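Local coordinates for protein general negative regulator of transcription subunit 2 (Saccharomyces cerevisiae, PDB 4BY6) that serves as a core component of the CCR4-NOT complex, which acts in transcription regulation and mRNA deadenylation, and is required for the integrity of that complex, at residues 110-115 and 133-138. Numbering follows the deposited sequence.
Sequences ETLFFL and RKRNWR
With CG set opposite the carbonyl carbon in both Phe113 (chi1 -71°) and Trp137 (chi1 -75°), each ring is directed at the other, between helix 109-118 and the chain that follows helix 123-134. The result is a T-shaped aromatic pair: CZ of Phe113 stands over the centre of the indole face, 3.7 Å from CE2 of Trp137. The centroid of the Phe113 ring lies 4.9 Å from that of the Trp137 six-membered ring, and the two planes are perpendicular. Trp146 and Phe171 of the sheet also pack against Phe113, which places the pair where helices meet sheet in the NOT2/NOT3/NOT5 C-terminal domain.

Trp137 directly follows the Schellman motif that ends helix 123-134, in which Trp137 N hydrogen-bonds back to Leu132 O and Asn136 N to Arg133 O (3.1 Å), with Asn136 at positive phi. Beside the rings, Arg135, extended from CG to NE, meets Leu112 from the opposite direction; CD1 of Leu112 sits over one guanidinium face toward its rim, 3.5 Å from NH1 of Arg135. Salt bridges from NE to Glu131 and from NH1 to Asp109 OD1, with a hydrogen bond from NH1 to Phe107 O, fix the flat group's orientation. Asp109 OD2 takes a weak hydrogen bond from Trp137 NE1, so one carboxylate serves both residues. An edge-to-face pair and a methyl laid on a guanidinium make the junction, the arginine's charge probably balanced by acidic residues just outside it.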
loop_
_atom_site.group_PDB
_atom_site.type_symbol
_atom_site.label_atom_id
_atom_site.label_comp_id
_atom_site.label_asym_id
_atom_site.label_seq_id
_atom_site.Cartn_x
_atom_site.Cartn_y
_atom_site.Cartn_z
ATOM N N GLU E 110 -17.496 -7.968 30.227
ATOM C CA GLU E 110 -16.577 -7.727 29.116
ATOM C C GLU E 110 -16.310 -6.247 28.925
ATOM O O GLU E 110 -15.157 -5.849 28.752
ATOM C CB GLU E 110 -17.099 -8.308 27.814
ATOM C CG GLU E 110 -16.597 -9.676 27.505
ATOM C CD GLU E 110 -17.627 -10.711 27.802
ATOM O OE1 GLU E 110 -18.430 -10.476 28.745
ATOM O OE2 GLU E 110 -17.640 -11.745 27.091
ATOM N N THR E 111 -17.354 -5.422 28.983
ATOM C CA THR E 111 -17.131 -3.985 28.823
ATOM C C THR E 111 -16.191 -3.418 29.896
ATOM O O THR E 111 -15.299 -2.610 29.582
ATOM C CB THR E 111 -18.465 -3.236 28.810
ATOM O OG1 THR E 111 -19.145 -3.593 27.604
ATOM C CG2 THR E 111 -18.265 -1.712 28.827
ATOM N N LEU E 112 -16.344 -3.888 31.138
ATOM C CA LEU E 112 -15.454 -3.495 32.233
ATOM C C LEU E 112 -14.002 -3.958 31.967
ATOM O O LEU E 112 -13.033 -3.206 32.213
ATOM C CB LEU E 112 -15.942 -4.083 33.553
ATOM C CG LEU E 112 -17.376 -3.837 34.009
ATOM C CD1 LEU E 112 -17.648 -4.679 35.244
ATOM C CD2 LEU E 112 -17.593 -2.371 34.296
ATOM N N PHE E 113 -13.853 -5.184 31.459
ATOM C CA PHE E 113 -12.531 -5.675 31.099
ATOM C C PHE E 113 -11.881 -4.750 30.061
ATOM O O PHE E 113 -10.708 -4.379 30.176
ATOM C CB PHE E 113 -12.609 -7.093 30.547
ATOM C CG PHE E 113 -12.940 -8.131 31.568
ATOM C CD1 PHE E 113 -12.513 -7.996 32.879
ATOM C CD2 PHE E 113 -13.659 -9.266 31.204
ATOM C CE1 PHE E 113 -12.801 -8.976 33.815
ATOM C CE2 PHE E 113 -13.961 -10.255 32.135
ATOM C CZ PHE E 113 -13.545 -10.114 33.440
ATOM N N PHE E 114 -12.652 -4.412 29.032
ATOM C CA PHE E 114 -12.202 -3.518 27.977
ATOM C C PHE E 114 -11.671 -2.199 28.545
ATOM O O PHE E 114 -10.546 -1.772 28.250
ATOM C CB PHE E 114 -13.346 -3.241 27.019
ATOM C CG PHE E 114 -12.980 -2.349 25.892
ATOM C CD1 PHE E 114 -12.559 -2.888 24.680
ATOM C CD2 PHE E 114 -13.064 -0.963 26.032
ATOM C CE1 PHE E 114 -12.211 -2.065 23.613
ATOM C CE2 PHE E 114 -12.718 -0.117 24.966
ATOM C CZ PHE E 114 -12.295 -0.671 23.757
ATOM N N LEU E 115 -12.501 -1.545 29.350
ATOM C CA LEU E 115 -12.082 -0.308 29.997
ATOM C C LEU E 115 -10.835 -0.482 30.869
ATOM O O LEU E 115 -9.889 0.299 30.767
ATOM C CB LEU E 115 -13.228 0.236 30.840
ATOM C CG LEU E 115 -14.353 0.815 30.005
ATOM C CD1 LEU E 115 -15.549 1.088 30.909
ATOM C CD2 LEU E 115 -13.857 2.090 29.290
ATOM N N ARG E 133 -14.507 -6.580 41.084
ATOM C CA ARG E 133 -14.260 -7.131 42.399
ATOM C C ARG E 133 -15.606 -7.492 43.053
ATOM O O ARG E 133 -15.761 -8.581 43.614
ATOM C CB ARG E 133 -13.453 -6.134 43.244
ATOM C CG ARG E 133 -12.781 -6.748 44.443
ATOM C CD ARG E 133 -11.567 -7.520 44.023
ATOM N NE ARG E 133 -11.094 -8.382 45.099
ATOM C CZ ARG E 133 -11.576 -9.605 45.328
ATOM N NH1 ARG E 133 -12.563 -10.087 44.579
ATOM N NH2 ARG E 133 -11.080 -10.350 46.307
ATOM N N LYS E 134 -16.589 -6.596 42.918
ATOM C CA LYS E 134 -17.928 -6.797 43.473
ATOM C C LYS E 134 -18.675 -7.986 42.860
ATOM O O LYS E 134 -19.474 -8.641 43.530
ATOM C CB LYS E 134 -18.744 -5.523 43.293
ATOM C CG LYS E 134 -20.225 -5.712 43.442
ATOM C CD LYS E 134 -20.928 -4.392 43.443
ATOM C CE LYS E 134 -22.432 -4.562 43.342
ATOM N NZ LYS E 134 -23.064 -3.295 43.810
ATOM N N ARG E 135 -18.425 -8.253 41.586
ATOM C CA ARG E 135 -19.038 -9.378 40.884
ATOM C C ARG E 135 -18.251 -10.669 41.069
ATOM O O ARG E 135 -18.401 -11.630 40.291
ATOM C CB ARG E 135 -19.157 -9.063 39.406
ATOM C CG ARG E 135 -19.970 -7.842 39.164
ATOM C CD ARG E 135 -19.970 -7.462 37.711
ATOM N NE ARG E 135 -20.641 -6.180 37.557
ATOM C CZ ARG E 135 -21.009 -5.669 36.394
ATOM N NH1 ARG E 135 -20.759 -6.336 35.271
ATOM N NH2 ARG E 135 -21.615 -4.490 36.359
ATOM N N ASN E 136 -17.408 -10.671 42.097
ATOM C CA ASN E 136 -16.639 -11.846 42.488
ATOM C C ASN E 136 -15.573 -12.284 41.446
ATOM O O ASN E 136 -15.253 -13.466 41.329
ATOM C CB ASN E 136 -17.581 -13.001 42.818
ATOM C CG ASN E 136 -16.926 -14.021 43.700
ATOM O OD1 ASN E 136 -16.065 -13.677 44.514
ATOM N ND2 ASN E 136 -17.297 -15.294 43.533
ATOM N N TRP E 137 -15.035 -11.324 40.694
ATOM C CA TRP E 137 -13.829 -11.551 39.909
ATOM C C TRP E 137 -12.642 -11.190 40.779
ATOM O O TRP E 137 -12.705 -10.247 41.556
ATOM C CB TRP E 137 -13.812 -10.697 38.635
ATOM C CG TRP E 137 -14.707 -11.192 37.583
ATOM C CD1 TRP E 137 -16.026 -10.867 37.407
ATOM C CD2 TRP E 137 -14.372 -12.096 36.532
ATOM N NE1 TRP E 137 -16.528 -11.522 36.314
ATOM C CE2 TRP E 137 -15.534 -12.284 35.755
ATOM C CE3 TRP E 137 -13.201 -12.769 36.169
ATOM C CZ2 TRP E 137 -15.558 -13.119 34.631
ATOM C CZ3 TRP E 137 -13.227 -13.597 35.060
ATOM C CH2 TRP E 137 -14.400 -13.763 34.299
ATOM N N ARG E 138 -11.552 -11.920 40.639
ATOM C CA ARG E 138 -10.329 -11.564 41.327
ATOM C C ARG E 138 -9.231 -11.303 40.293
ATOM O O ARG E 138 -9.179 -11.953 39.247
ATOM C CB ARG E 138 -9.922 -12.666 42.300
ATOM C CG ARG E 138 -10.694 -12.680 43.609
ATOM C CD ARG E 138 -11.288 -14.085 43.849
ATOM N NE ARG E 138 -10.587 -14.951 44.815
ATOM C CZ ARG E 138 -10.860 -16.249 44.983
ATOM N NH1 ARG E 138 -11.802 -16.826 44.240
ATOM N NH2 ARG E 138 -10.193 -16.979 45.881
#